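Long-range contact in ketosynthase (Streptomyces sp. MSC090213JE08, PDB 6KXD), which is probably the chain length factor subunit paired with the ketosynthase in the highly reducing type II polyketide synthase that makes ishigamide: residues D283-A295 / L310-E323. Numbering follows the deposited sequence.
With ACT (acetate ion), chain E.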
ATOM      1  N   ASP B 283     -10.310  14.168 -27.028  1.00 43.89           N
ATOM      2  CA  ASP B 283     -10.142  13.291 -28.153  1.00 43.60           C
ATOM      3  C   ASP B 283      -8.679  12.863 -28.206  1.00 45.29           C
ATOM      4  O   ASP B 283      -7.789  13.638 -27.838  1.00 43.60           O
ATOM      5  CB  ASP B 283     -10.563  14.015 -29.434  1.00 53.27           C
ATOM      6  CG  ASP B 283     -10.762  13.052 -30.581  1.00 62.45           C
ATOM      7  OD1 ASP B 283     -11.859  12.451 -30.637  1.00 66.14           O
ATOM      8  OD2 ASP B 283      -9.786  12.854 -31.362  1.00 71.71           O
ATOM      9  N   ALA B 284      -8.423  11.678 -28.756  1.00 45.05           N
ATOM     10  CA  ALA B 284      -7.082  11.140 -28.818  1.00 43.91           C
ATOM     11  C   ALA B 284      -6.188  12.017 -29.683  1.00 39.13           C
ATOM     12  O   ALA B 284      -5.001  12.117 -29.440  1.00 41.18           O
ATOM     13  CB  ALA B 284      -7.123   9.729 -29.313  1.00 45.51           C
ATOM     14  N   GLY B 285      -6.761  12.612 -30.746  1.00 39.45           N
ATOM     15  CA  GLY B 285      -6.061  13.548 -31.597  1.00 42.69           C
ATOM     16  C   GLY B 285      -5.556  14.772 -30.852  1.00 40.50           C
ATOM     17  O   GLY B 285      -4.687  15.426 -31.312  1.00 43.89           O
ATOM     18  N   GLU B 286      -6.103  15.065 -29.681  1.00 40.78           N
ATOM     19  CA  GLU B 286      -5.648  16.241 -28.932  1.00 43.26           C
ATOM     20  C   GLU B 286      -4.354  15.949 -28.157  1.00 46.02           C
ATOM     21  O   GLU B 286      -3.707  16.865 -27.639  1.00 39.88           O
ATOM     22  CB  GLU B 286      -6.690  16.647 -27.900  1.00 43.06           C
ATOM     23  CG  GLU B 286      -7.984  17.176 -28.483  1.00 57.92           C
ATOM     24  CD  GLU B 286      -8.884  17.611 -27.343  1.00 59.83           C
ATOM     25  OE1 GLU B 286     -10.035  17.125 -27.270  1.00 53.81           O
ATOM     26  OE2 GLU B 286      -8.398  18.406 -26.501  1.00 57.71           O
ATOM     27  N   VAL B 287      -3.964  14.677 -28.060  1.00 43.22           N
ATOM     28  CA  VAL B 287      -2.789  14.336 -27.265  1.00 41.68           C
ATOM     29  C   VAL B 287      -1.551  14.904 -27.928  1.00 38.55           C
ATOM     30  O   VAL B 287      -1.254  14.627 -29.083  1.00 40.44           O
ATOM     31  CB  VAL B 287      -2.638  12.817 -27.053  1.00 44.40           C
ATOM     32  CG1 VAL B 287      -1.354  12.524 -26.292  1.00 43.39           C
ATOM     33  CG2 VAL B 287      -3.859  12.254 -26.366  1.00 41.74           C
ATOM     34  N   TRP B 288      -0.812  15.706 -27.152  1.00 38.03           N
ATOM     35  CA  TRP B 288       0.341  16.416 -27.620  1.00 40.53           C
ATOM     36  C   TRP B 288       1.612  15.692 -27.198  1.00 44.23           C
ATOM     37  O   TRP B 288       2.627  15.734 -27.911  1.00 39.18           O
ATOM     38  CB  TRP B 288       0.266  17.856 -27.093  1.00 41.51           C
ATOM     39  CG  TRP B 288       1.459  18.727 -27.343  1.00 42.47           C
ATOM     40  CD1 TRP B 288       1.728  19.483 -28.452  1.00 48.47           C
ATOM     41  CD2 TRP B 288       2.535  18.962 -26.425  1.00 46.86           C
ATOM     42  NE1 TRP B 288       2.911  20.153 -28.285  1.00 52.94           N
ATOM     43  CE2 TRP B 288       3.432  19.848 -27.060  1.00 49.23           C
ATOM     44  CE3 TRP B 288       2.823  18.498 -25.131  1.00 48.46           C
ATOM     45  CZ2 TRP B 288       4.592  20.289 -26.432  1.00 51.15           C
ATOM     46  CZ3 TRP B 288       3.987  18.917 -24.526  1.00 53.09           C
ATOM     47  CH2 TRP B 288       4.851  19.803 -25.171  1.00 53.75           C
ATOM     48  N   ALA B 289       1.546  15.034 -26.034  1.00 39.92           N
ATOM     49  CA  ALA B 289       2.658  14.223 -25.552  1.00 42.38           C
ATOM     50  C   ALA B 289       2.099  12.942 -24.948  1.00 37.57           C
ATOM     51  O   ALA B 289       1.140  12.993 -24.162  1.00 42.05           O
ATOM     52  CB  ALA B 289       3.486  14.986 -24.530  1.00 44.72           C
ATOM     53  N   ALA B 290       2.632  11.815 -25.413  1.00 36.33           N
ATOM     54  CA  ALA B 290       2.273  10.523 -24.895  1.00 40.47           C
ATOM     55  C   ALA B 290       3.552   9.804 -24.479  1.00 37.06           C
ATOM     56  O   ALA B 290       4.470   9.643 -25.271  1.00 41.08           O
ATOM     57  CB  ALA B 290       1.533   9.724 -25.928  1.00 39.47           C
ATOM     58  N   VAL B 291       3.577   9.356 -23.219  1.00 36.74           N
ATOM     59  CA  VAL B 291       4.761   8.810 -22.609  1.00 40.01           C
ATOM     60  C   VAL B 291       4.415   7.449 -22.037  1.00 38.30           C
ATOM     61  O   VAL B 291       3.834   7.338 -20.973  1.00 39.66           O
ATOM     62  CB  VAL B 291       5.354   9.737 -21.540  1.00 39.80           C
ATOM     63  CG1 VAL B 291       6.633   9.143 -21.029  1.00 37.90           C
ATOM     64  CG2 VAL B 291       5.602  11.144 -22.085  1.00 42.69           C
ATOM     65  N   PRO B 292       4.749   6.382 -22.797  1.00 37.79           N
ATOM     66  CA  PRO B 292       4.603   5.007 -22.340  1.00 39.75           C
ATOM     67  C   PRO B 292       5.724   4.695 -21.356  1.00 37.78           C
ATOM     68  O   PRO B 292       6.714   5.394 -21.364  1.00 38.72           O
ATOM     69  CB  PRO B 292       4.743   4.159 -23.623  1.00 42.95           C
ATOM     70  CG  PRO B 292       5.355   5.068 -24.645  1.00 48.56           C
ATOM     71  CD  PRO B 292       5.251   6.499 -24.162  1.00 42.51           C
ATOM     72  N   CYS B 293       5.597   3.612 -20.586  1.00 37.22           N
ATOM     73  CA  CYS B 293       6.626   3.304 -19.609  1.00 39.16           C
ATOM     74  C   CYS B 293       7.828   2.616 -20.269  1.00 37.62           C
ATOM     75  O   CYS B 293       8.884   2.524 -19.687  1.00 42.03           O
ATOM     76  CB  CYS B 293       6.096   2.454 -18.464  1.00 37.97           C
ATOM     77  SG  CYS B 293       5.546   0.803 -18.968  1.00 41.56           S
ATOM     78  N   ALA B 294       7.611   2.053 -21.445  1.00 42.47           N
ATOM     79  CA  ALA B 294       8.703   1.429 -22.232  1.00 47.02           C
ATOM     80  C   ALA B 294       9.309   0.224 -21.474  1.00 47.16           C
ATOM     81  O   ALA B 294      10.499  -0.026 -21.579  1.00 45.55           O
ATOM     82  CB  ALA B 294       9.738   2.472 -22.532  1.00 50.51           C
ATOM     83  N   ALA B 295       8.486  -0.481 -20.679  1.00 44.28           N
ATOM     84  CA  ALA B 295       8.902  -1.691 -19.966  1.00 44.59           C
ATOM     85  C   ALA B 295       9.561  -2.612 -20.984  1.00 49.15           C
ATOM     86  O   ALA B 295       9.023  -2.754 -22.072  1.00 41.85           O
ATOM     87  CB  ALA B 295       7.730  -2.383 -19.350  1.00 44.18           C
ATOM     88  N   LEU B 310      -3.045   4.851 -31.160  1.00 43.03           N
ATOM     89  CA  LEU B 310      -4.073   5.552 -30.486  1.00 43.44           C
ATOM     90  C   LEU B 310      -3.851   7.064 -30.534  1.00 38.45           C
ATOM     91  O   LEU B 310      -4.831   7.785 -30.621  1.00 40.09           O
ATOM     92  CB  LEU B 310      -4.145   5.105 -29.036  1.00 40.06           C
ATOM     93  CG  LEU B 310      -5.283   5.743 -28.258  1.00 44.76           C
ATOM     94  CD1 LEU B 310      -6.567   5.013 -28.545  1.00 52.66           C
ATOM     95  CD2 LEU B 310      -5.013   5.796 -26.785  1.00 48.82           C
ATOM     96  N   VAL B 311      -2.603   7.529 -30.405  1.00 40.97           N
ATOM     97  CA  VAL B 311      -2.357   8.962 -30.309  1.00 43.32           C
ATOM     98  C   VAL B 311      -1.645   9.459 -31.557  1.00 40.90           C
ATOM     99  O   VAL B 311      -1.086   8.673 -32.334  1.00 39.40           O
ATOM    100  CB  VAL B 311      -1.591   9.319 -29.014  1.00 39.60           C
ATOM    101  CG1 VAL B 311      -2.393   8.879 -27.795  1.00 41.31           C
ATOM    102  CG2 VAL B 311      -0.211   8.722 -29.021  1.00 43.33           C
ATOM    103  N   PRO B 312      -1.654  10.785 -31.830  1.00 40.23           N
ATOM    104  CA  PRO B 312      -0.910  11.315 -32.965  1.00 40.16           C
ATOM    105  C   PRO B 312       0.548  10.877 -32.860  1.00 43.06           C
ATOM    106  O   PRO B 312       1.106  10.925 -31.719  1.00 42.89           O
ATOM    107  CB  PRO B 312      -1.010  12.831 -32.792  1.00 40.25           C
ATOM    108  CG  PRO B 312      -2.261  13.019 -32.016  1.00 42.26           C
ATOM    109  CD  PRO B 312      -2.274  11.859 -31.045  1.00 41.57           C
ATOM    110  N   ALA B 313       1.159  10.492 -33.985  1.00 41.12           N
ATOM    111  CA  ALA B 313       2.549  10.044 -33.970  1.00 50.04           C
ATOM    112  C   ALA B 313       3.449  11.107 -33.312  1.00 45.59           C
ATOM    113  O   ALA B 313       4.381  10.767 -32.601  1.00 43.61           O
ATOM    114  CB  ALA B 313       3.043   9.724 -35.353  1.00 51.83           C
ATOM    115  N   ASP B 314       3.132  12.377 -33.543  1.00 41.97           N
ATOM    116  CA  ASP B 314       3.939  13.472 -33.038  1.00 42.49           C
ATOM    117  C   ASP B 314       3.898  13.507 -31.507  1.00 41.78           C
ATOM    118  O   ASP B 314       4.881  13.992 -30.877  1.00 42.84           O
ATOM    119  CB  ASP B 314       3.473  14.827 -33.565  1.00 43.69           C
ATOM    120  CG  ASP B 314       3.956  15.196 -34.947  1.00 40.76           C
ATOM    121  OD1 ASP B 314       4.766  14.455 -35.531  1.00 48.12           O
ATOM    122  OD2 ASP B 314       3.574  16.276 -35.369  1.00 45.80           O
ATOM    123  N   ALA B 315       2.840  12.983 -30.891  1.00 38.44           N
ATOM    124  CA  ALA B 315       2.789  12.925 -29.422  1.00 42.21           C
ATOM    125  C   ALA B 315       3.846  11.955 -28.859  1.00 46.23           C
ATOM    126  O   ALA B 315       4.265  12.097 -27.702  1.00 41.41           O
ATOM    127  CB  ALA B 315       1.404  12.573 -28.950  1.00 40.97           C
ATOM    128  N   LEU B 316       4.299  10.982 -29.650  1.00 45.13           N
ATOM    129  CA  LEU B 316       5.265  10.026 -29.148  1.00 47.78           C
ATOM    130  C   LEU B 316       6.705  10.510 -29.338  1.00 50.12           C
ATOM    131  O   LEU B 316       7.600  10.034 -28.639  1.00 58.86           O
ATOM    132  CB  LEU B 316       5.054   8.674 -29.835  1.00 51.77           C
ATOM    133  CG  LEU B 316       3.831   7.887 -29.383  1.00 49.40           C
ATOM    134  CD1 LEU B 316       3.618   6.706 -30.297  1.00 52.99           C
ATOM    135  CD2 LEU B 316       3.953   7.390 -27.961  1.00 52.20           C
ATOM    136  N   SER B 317       6.933  11.428 -30.274  1.00 45.85           N
ATOM    137  CA  SER B 317       8.249  11.998 -30.546  1.00 51.65           C
ATOM    138  C   SER B 317       8.497  13.235 -29.693  1.00 49.67           C
ATOM    139  O   SER B 317       9.512  13.851 -29.832  1.00 55.16           O
ATOM    140  CB  SER B 317       8.387  12.396 -31.983  1.00 54.85           C
ATOM    141  OG  SER B 317       7.293  11.924 -32.708  1.00 60.08           O
ATOM    142  N   ARG B 318       7.493  13.651 -28.941  1.00 49.27           N
ATOM    143  CA  ARG B 318       7.555  14.888 -28.217  1.00 49.69           C
ATOM    144  C   ARG B 318       8.489  14.753 -27.006  1.00 50.24           C
ATOM    145  O   ARG B 318       9.115  15.695 -26.605  1.00 54.06           O
ATOM    146  CB  ARG B 318       6.144  15.275 -27.767  1.00 53.71           C
ATOM    147  CG  ARG B 318       6.004  16.752 -27.448  1.00 55.05           C
ATOM    148  CD  ARG B 318       5.759  17.554 -28.702  1.00 53.54           C
ATOM    149  NE  ARG B 318       4.429  17.269 -29.181  1.00 52.31           N
ATOM    150  CZ  ARG B 318       3.975  17.587 -30.383  1.00 51.96           C
ATOM    151  NH1 ARG B 318       4.693  18.359 -31.182  1.00 56.31           N
ATOM    152  NH2 ARG B 318       2.798  17.130 -30.777  1.00 46.79           N
ATOM    153  N   VAL B 319       8.537  13.569 -26.408  1.00 46.49           N
ATOM    154  CA  VAL B 319       9.304  13.337 -25.213  1.00 48.22           C
ATOM    155  C   VAL B 319      10.218  12.170 -25.518  1.00 45.23           C
ATOM    156  O   VAL B 319       9.736  11.181 -26.044  1.00 43.32           O
ATOM    157  CB  VAL B 319       8.382  12.987 -24.033  1.00 48.95           C
ATOM    158  CG1 VAL B 319       9.156  12.674 -22.765  1.00 49.20           C
ATOM    159  CG2 VAL B 319       7.363  14.079 -23.800  1.00 50.00           C
ATOM    160  N   PRO B 320      11.515  12.206 -25.141  1.00 47.94           N
ATOM    161  CA  PRO B 320      12.387  11.042 -25.332  1.00 43.48           C
ATOM    162  C   PRO B 320      11.896   9.777 -24.621  1.00 45.74           C
ATOM    163  O   PRO B 320      11.183   9.865 -23.616  1.00 45.60           O
ATOM    164  CB  PRO B 320      13.726  11.539 -24.777  1.00 54.03           C
ATOM    165  CG  PRO B 320      13.658  13.047 -24.969  1.00 52.26           C
ATOM    166  CD  PRO B 320      12.224  13.386 -24.617  1.00 52.44           C
ATOM    167  N   SER B 321      12.275   8.616 -25.153  1.00 46.12           N
ATOM    168  CA  SER B 321      11.878   7.323 -24.590  1.00 46.28           C
ATOM    169  C   SER B 321      12.318   7.280 -23.125  1.00 45.09           C
ATOM    170  O   SER B 321      13.385   7.737 -22.814  1.00 45.93           O
ATOM    171  CB  SER B 321      12.443   6.138 -25.310  1.00 48.71           C
ATOM    172  OG  SER B 321      11.983   4.939 -24.681  1.00 50.64           O
ATOM    173  N   MET B 322      11.457   6.723 -22.277  1.00 46.55           N
ATOM    174  CA  MET B 322      11.782   6.396 -20.887  1.00 48.54           C
ATOM    175  C   MET B 322      12.855   5.307 -20.841  1.00 44.50           C
ATOM    176  O   MET B 322      13.517   5.178 -19.833  1.00 46.13           O
ATOM    177  CB  MET B 322      10.558   5.894 -20.119  1.00 46.42           C
ATOM    178  CG  MET B 322       9.530   6.966 -19.871  1.00 47.08           C
ATOM    179  SD  MET B 322      10.210   8.315 -18.874  1.00 56.14           S
ATOM    180  CE  MET B 322      10.509   9.565 -20.117  1.00 52.71           C
ATOM    181  N   GLU B 323      13.067   4.568 -21.939  1.00 46.38           N
ATOM    182  CA  GLU B 323      14.179   3.569 -22.024  1.00 52.27           C
ATOM    183  C   GLU B 323      15.541   4.181 -21.681  1.00 40.19           C
ATOM    184  O   GLU B 323      16.394   3.495 -21.231  1.00 44.34           O
ATOM    185  CB  GLU B 323      14.301   2.975 -23.431  1.00 57.78           C
ATOM    186  CG  GLU B 323      13.431   1.765 -23.639  1.00 69.04           C
ATOM    187  CD  GLU B 323      13.357   1.318 -25.087  1.00 73.51           C
ATOM    188  OE1 GLU B 323      12.546   0.412 -25.372  1.00 84.63           O
ATOM    189  OE2 GLU B 323      14.097   1.888 -25.922  1.00 74.14           O
TER
HETATM  190  C   ACT E 403       2.392  19.446 -34.135  1.00 69.52           C
HETATM  191  O   ACT E 403       2.945  19.586 -35.243  1.00 74.13           O
HETATM  192  OXT ACT E 403       2.290  18.301 -33.647  1.00 69.22           O
HETATM  193  CH3 ACT E 403       1.795  20.616 -33.417  1.00 68.51           C
HETATM  194  O   HOH W   1       6.890   9.182 -25.961  1.00 42.77           O
HETATM  195  O   HOH W   2       8.704   6.211 -23.097  1.00 43.74           O
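Trp-288 O is held by two N-H donors of Arg-318 and a CA-H of Ala-315. Arg-318 NE donates to it at 2.7 Å with a nearly straight N-H...O angle of 163°, Arg-318 NH2 adds a weak second bond, and Ala-315 CA makes a CA-H...O contact at 3.2 Å. The same arginine stacks on the indole of Trp-288: guanidinium and ring planes differ by 4°, with CZ over the five-membered ring in a cation-pi contact and CG over the six-membered ring. Bends at chi2 and chi3 fold the chain across the ring face, bringing NE back to the carbonyl. At the guanidinium edge, NH2 donates to an acetate oxygen (OXT, 3.1 Å) and forms a salt bridge to a phosphate; both ions probably came from the crystallisation liquor. Replacing Arg-318 with an alanine removes both N-H donors, which would probably leave Trp-288 O without its guanidinium partner and one indole face without its stacking group. Two residues on, Ala-290 N donates to Ala-315 O (2.8 Å), approaching from above the carbonyl plane. Apolar side chains fill in around it: Ala-290 CB meets Val-311 CG2 at 3.7 Å, while Val-291 directs CG2 to Val-319 CG2 and CG1 to Met-322 CG. Two waters bridge the backbones, one between Ala-290 O and Leu-316 O, the other from Pro-292 O to Met-322 N. In this thiolase-clan chain, the segment after helix 298-310 thus returns along strand 287-291 through one direct backbone bond, not a strand ladder, opposite parallel strand 354-360; Val-287 packs on helix 265-280 and Val-291 on helix 332-344.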